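Local coordinates for monosaccharide ABC transporter substrate-binding protein, CUT2 family (Acidothermus cellulolyticus, PDB 4RU1) that binds myo-inositol in the cleft between its two lobes and probably delivers such solutes to an ABC transporter of the CUT2 family, at residues Lys226-Phe232 / Leu245-Gln251; Ala133-Arg137 / Phe285-Lys289. The contacts are given in a common frame with arbitrary orientation. Residue numbers count along the deposited sequence, not the author numbering.

Contact 1 (Lys226-Phe232 / Leu245-Gln251); sequences KIATFDF and LQWAIDQ. With INS (1,2,3,4,5,6-hexahydroxy-cyclohexane), chain M.
This is a buried parallel pairing of two neighbouring strands in the second lobe of the protein, and its C-terminal end opens onto the inositol pocket. Strand 226-230 and strand 248-250 run 11° apart, with axes 4.6 Å apart at closest approach. Thr229 pairs with Ala248 (CA-CA 4.8 Å) and Phe230 with Ile249 (CA-CA 4.6 Å). Four backbone hydrogen bonds join the segments: Gln246 N to Ile227 O (2.8 Å), Thr229 N to Trp247 O (3.2 Å), Ile249 N to Thr229 O (2.9 Å) and Asp231 N to Ile249 O (2.8 Å). On one face, Ile249 CD1 sits 3.7 Å from Phe230 CZ, over the ring. Ala228 CB lies over the face of the Trp247 ring, 3.5 Å from its CE2. On the face of Thr229 and Ala248, Thr229 CG2 meets Ala248 CB at 3.8 Å. Past the strand Asp231 has phi 82°, and its m rotamer brings OD2 to the ligand, where it accepts a 2.6 Å hydrogen bond from INS O1. In Gln251, chi1 p and chi2 t carry OE1 to INS O6 (2.9 Å), and NE2 bonds Glu256. Water 2 links Asp231 OD1 (2.9 Å) to Ile249 O (2.8 Å). Helix 236-241 completes a beta-alpha-beta unit. Ligand-binding residues just past the strand ends are characteristic of the periplasmic binding protein fold.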
# COMPACT_ATOMS: atom_id res chain seq x y z
N LYS A 226 8.95 0.26 21.00
CA LYS A 226 8.71 -0.88 20.14
C LYS A 226 8.34 -0.38 18.72
O LYS A 226 8.12 0.77 18.54
CB LYS A 226 7.59 -1.75 20.69
CG LYS A 226 7.72 -2.13 22.16
CD LYS A 226 8.90 -2.99 22.41
CE LYS A 226 9.14 -3.02 23.93
NZ LYS A 226 9.76 -4.30 24.36
N ILE A 227 8.30 -1.30 17.77
CA ILE A 227 8.04 -0.99 16.34
C ILE A 227 6.92 -1.95 15.90
O ILE A 227 6.94 -3.13 16.24
CB ILE A 227 9.28 -1.19 15.45
CG1 ILE A 227 10.53 -0.44 15.97
CG2 ILE A 227 9.01 -0.77 14.02
CD1 ILE A 227 11.45 -1.20 16.84
N ALA A 228 6.01 -1.44 15.08
CA ALA A 228 4.96 -2.18 14.37
C ALA A 228 4.86 -1.62 12.98
O ALA A 228 5.30 -0.47 12.74
CB ALA A 228 3.66 -2.07 15.09
N THR A 229 4.37 -2.40 12.01
CA THR A 229 4.39 -1.91 10.63
C THR A 229 3.17 -2.33 9.85
O THR A 229 2.47 -3.34 10.17
CB THR A 229 5.63 -2.43 9.89
OG1 THR A 229 5.84 -1.65 8.70
CG2 THR A 229 5.58 -3.91 9.59
N PHE A 230 2.94 -1.58 8.79
CA PHE A 230 2.14 -2.06 7.70
C PHE A 230 3.05 -2.86 6.77
O PHE A 230 4.21 -2.39 6.48
CB PHE A 230 1.49 -0.88 6.96
CG PHE A 230 0.39 -0.22 7.70
CD1 PHE A 230 0.60 0.58 8.81
CD2 PHE A 230 -0.90 -0.39 7.27
CE1 PHE A 230 -0.46 1.14 9.47
CE2 PHE A 230 -1.95 0.15 7.93
CZ PHE A 230 -1.77 0.95 9.02
N ASP A 231 2.56 -3.99 6.24
CA ASP A 231 3.16 -4.79 5.14
C ASP A 231 4.25 -5.73 5.59
O ASP A 231 4.89 -5.60 6.63
CB ASP A 231 3.77 -3.88 4.03
CG ASP A 231 2.78 -2.90 3.44
OD1 ASP A 231 1.56 -3.19 3.37
OD2 ASP A 231 3.22 -1.81 2.99
N PHE A 232 4.54 -6.66 4.68
CA PHE A 232 5.64 -7.57 4.81
C PHE A 232 6.73 -7.23 3.81
O PHE A 232 6.44 -6.73 2.75
CB PHE A 232 5.16 -9.02 4.51
CG PHE A 232 4.39 -9.65 5.62
CD1 PHE A 232 3.06 -9.36 5.84
CD2 PHE A 232 5.05 -10.44 6.52
CE1 PHE A 232 2.37 -9.96 6.89
CE2 PHE A 232 4.38 -11.01 7.62
CZ PHE A 232 3.04 -10.77 7.79
N LEU A 245 9.48 -6.72 15.82
CA LEU A 245 8.24 -6.07 15.39
C LEU A 245 7.06 -6.62 16.17
O LEU A 245 7.01 -7.89 16.38
CB LEU A 245 7.98 -6.30 13.92
CG LEU A 245 8.84 -5.57 12.88
CD1 LEU A 245 8.60 -6.11 11.47
CD2 LEU A 245 8.62 -4.08 12.96
N GLN A 246 6.21 -5.80 16.72
CA GLN A 246 5.02 -6.26 17.44
C GLN A 246 4.04 -7.00 16.55
O GLN A 246 3.47 -8.00 16.96
CB GLN A 246 4.33 -5.11 18.17
CG GLN A 246 5.23 -4.27 19.08
CD GLN A 246 5.89 -5.14 20.10
OE1 GLN A 246 7.14 -5.46 20.04
NE2 GLN A 246 5.08 -5.57 21.01
N TRP A 247 3.84 -6.49 15.34
CA TRP A 247 2.88 -7.04 14.42
C TRP A 247 3.08 -6.34 13.10
O TRP A 247 3.77 -5.32 13.04
CB TRP A 247 1.44 -6.89 14.93
CG TRP A 247 1.13 -5.59 15.58
CD1 TRP A 247 1.00 -5.38 16.92
CD2 TRP A 247 0.79 -4.33 14.95
NE1 TRP A 247 0.64 -4.10 17.18
CE2 TRP A 247 0.54 -3.40 15.99
CE3 TRP A 247 0.78 -3.86 13.62
CZ2 TRP A 247 0.20 -2.04 15.74
CZ3 TRP A 247 0.46 -2.48 13.39
CH2 TRP A 247 0.16 -1.61 14.45
N ALA A 248 2.49 -6.91 12.04
CA ALA A 248 2.49 -6.32 10.67
C ALA A 248 1.09 -6.46 10.18
O ALA A 248 0.45 -7.50 10.39
CB ALA A 248 3.44 -7.02 9.75
N ILE A 249 0.59 -5.45 9.52
CA ILE A 249 -0.72 -5.45 8.91
C ILE A 249 -0.58 -5.82 7.44
O ILE A 249 0.07 -5.10 6.66
CB ILE A 249 -1.42 -4.09 9.03
CG1 ILE A 249 -1.60 -3.71 10.53
CG2 ILE A 249 -2.71 -4.10 8.28
CD1 ILE A 249 -2.06 -2.28 10.76
N ASP A 250 -1.20 -6.92 7.04
CA ASP A 250 -1.13 -7.40 5.67
C ASP A 250 -2.33 -6.86 4.87
O ASP A 250 -3.48 -7.00 5.32
CB ASP A 250 -1.19 -8.92 5.73
CG ASP A 250 -0.91 -9.61 4.43
OD1 ASP A 250 -0.53 -9.01 3.37
OD2 ASP A 250 -1.09 -10.84 4.48
N GLN A 251 -1.99 -6.24 3.75
CA GLN A 251 -2.95 -5.77 2.75
C GLN A 251 -3.01 -6.62 1.50
O GLN A 251 -3.76 -6.31 0.55
CB GLN A 251 -2.74 -4.30 2.33
CG GLN A 251 -1.46 -4.07 1.55
CD GLN A 251 -1.30 -2.64 1.05
OE1 GLN A 251 -0.30 -1.93 1.38
NE2 GLN A 251 -2.21 -2.23 0.20
C1 INS M . 2.20 0.58 1.06
C2 INS M . 3.58 1.20 1.20
C3 INS M . 4.03 1.73 -0.16
C4 INS M . 3.00 2.63 -0.83
C5 INS M . 1.68 1.94 -0.99
C6 INS M . 1.15 1.39 0.30
O1 INS M . 1.67 0.12 2.31
O2 INS M . 3.41 2.35 2.06
O3 INS M . 5.24 2.48 0.09
O4 INS M . 3.48 3.09 -2.11
O5 INS M . 0.66 2.82 -1.51
O6 INS M . -0.07 0.62 0.08
O HOH W 1 9.27 -3.92 18.59
O HOH W 2 -0.84 -3.04 4.96
O HOH W 3 0.90 -5.99 2.98

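Contact 2 (Ala133-Arg137 / Phe285-Lys289); sequences AAGAR and FFVDK
Residues 133-137 are an inner part of helix 127-140, with Arg137 N bonded to Ala133 O at 3.0 Å. Residues 285-287 form an extended strand. The two axes cross at -43° and come no closer than 11.1 Å, so long side chains bridge the gap. The nearest CA atoms, of Ala134 and Phe286, are 8.9 Å apart. Phe286, chi1 m, points its ring edge at the helix: CE1 is 3.8 Å from Ala133 CB, and CZ is 3.8 Å from Ala134 N. Arg137 is extended, with chi1 to chi3 all t. Its NH1 passes 3.4 Å from Phe286 CB, and its NH2 forms a 2.8 Å salt bridge with OD2 of Asp288 (chi1 p). Water 4 accepts from Arg137 NH1 (3.0 Å) and donates to Asp288 OD2 (2.8 Å). Glu141 is a second acidic partner of Arg137, through NE, while Asp288 OD1 bonds Ser290. The contact therefore combines a small apolar patch, where Phe286 of the edge strand meets the helix, with a partly exposed, water-bridged ion pair between Arg137 and Asp288.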
# COMPACT_ATOMS: atom_id res chain seq x y z
N ALA A 133 -8.11 0.38 13.54
CA ALA A 133 -7.80 -0.88 14.21
C ALA A 133 -6.41 -0.88 14.89
O ALA A 133 -6.24 -1.47 15.92
CB ALA A 133 -7.87 -2.01 13.20
N ALA A 134 -5.43 -0.27 14.22
CA ALA A 134 -4.07 -0.24 14.77
C ALA A 134 -4.06 0.64 16.06
O ALA A 134 -3.37 0.36 17.02
CB ALA A 134 -3.08 0.36 13.73
N GLY A 135 -4.81 1.73 16.08
CA GLY A 135 -4.84 2.62 17.26
C GLY A 135 -5.43 1.90 18.47
O GLY A 135 -4.84 1.92 19.51
N ALA A 136 -6.50 1.15 18.24
CA ALA A 136 -7.17 0.42 19.29
C ALA A 136 -6.29 -0.72 19.77
O ALA A 136 -6.17 -0.96 20.97
CB ALA A 136 -8.51 -0.14 18.78
N ARG A 137 -5.65 -1.43 18.86
CA ARG A 137 -4.76 -2.48 19.22
C ARG A 137 -3.59 -1.92 20.03
O ARG A 137 -3.20 -2.47 21.05
CB ARG A 137 -4.25 -3.24 18.01
CG ARG A 137 -3.51 -4.50 18.43
CD ARG A 137 -3.03 -5.27 17.22
NE ARG A 137 -2.16 -6.39 17.55
CZ ARG A 137 -2.36 -7.66 17.18
NH1 ARG A 137 -3.44 -7.99 16.48
NH2 ARG A 137 -1.45 -8.58 17.50
N PHE A 285 -5.36 -7.40 7.81
CA PHE A 285 -5.22 -8.56 8.67
C PHE A 285 -3.92 -8.43 9.46
O PHE A 285 -2.85 -8.24 8.86
CB PHE A 285 -5.22 -9.86 7.87
CG PHE A 285 -5.13 -11.11 8.75
CD1 PHE A 285 -6.18 -11.48 9.54
CD2 PHE A 285 -3.98 -11.91 8.71
CE1 PHE A 285 -6.08 -12.64 10.33
CE2 PHE A 285 -3.88 -13.06 9.45
CZ PHE A 285 -4.91 -13.41 10.30
N PHE A 286 -4.00 -8.55 10.79
CA PHE A 286 -2.84 -8.47 11.69
C PHE A 286 -2.12 -9.76 11.83
O PHE A 286 -2.71 -10.80 12.22
CB PHE A 286 -3.20 -7.92 13.07
CG PHE A 286 -3.59 -6.45 13.10
CD1 PHE A 286 -4.79 -5.99 12.62
CD2 PHE A 286 -2.69 -5.52 13.64
CE1 PHE A 286 -5.13 -4.62 12.64
CE2 PHE A 286 -3.03 -4.22 13.75
CZ PHE A 286 -4.24 -3.77 13.20
N VAL A 287 -0.85 -9.74 11.53
CA VAL A 287 -0.04 -10.92 11.67
C VAL A 287 0.90 -10.65 12.83
O VAL A 287 1.53 -9.61 12.93
CB VAL A 287 0.77 -11.18 10.39
CG1 VAL A 287 1.67 -12.39 10.53
CG2 VAL A 287 -0.18 -11.42 9.21
N ASP A 288 0.94 -11.62 13.77
CA ASP A 288 1.74 -11.51 15.03
C ASP A 288 2.37 -12.89 15.28
O ASP A 288 2.38 -13.72 14.37
CB ASP A 288 0.87 -10.98 16.16
CG ASP A 288 -0.31 -11.89 16.47
OD1 ASP A 288 -0.20 -13.11 16.16
OD2 ASP A 288 -1.32 -11.38 17.01
N LYS A 289 2.93 -13.08 16.47
CA LYS A 289 3.65 -14.32 16.76
C LYS A 289 2.75 -15.53 16.66
O LYS A 289 3.24 -16.62 16.26
CB LYS A 289 4.30 -14.28 18.15
CG LYS A 289 5.67 -13.69 18.13
CD LYS A 289 6.32 -13.76 19.52
CE LYS A 289 6.75 -15.18 19.88
NZ LYS A 289 7.72 -15.21 21.00
O HOH W 4 -3.93 -10.97 16.15

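In the fold
The two contacts have centres about 8 Å apart and share the mixed sheet of the second lobe. Along the chain, residues 133-137 come first, then both segments of contact 1, then residues 285-289. Strand 248-250 is common ground: it runs parallel to 226-230 and antiparallel to the sheet-edge strand 285-287. Probable hydrogen bonds Asp250 N to Phe285 O and Val287 N to Ala248 O, both 2.8 Å, make the second junction. Helix 127-140 covers one face of this part of the sheet. There Trp247 of contact 1 meets Arg137 by cation-pi and Phe286 edge-to-face. Contact 1 reaches the inositol site, while contact 2 joins helix and edge strand nearer the surface.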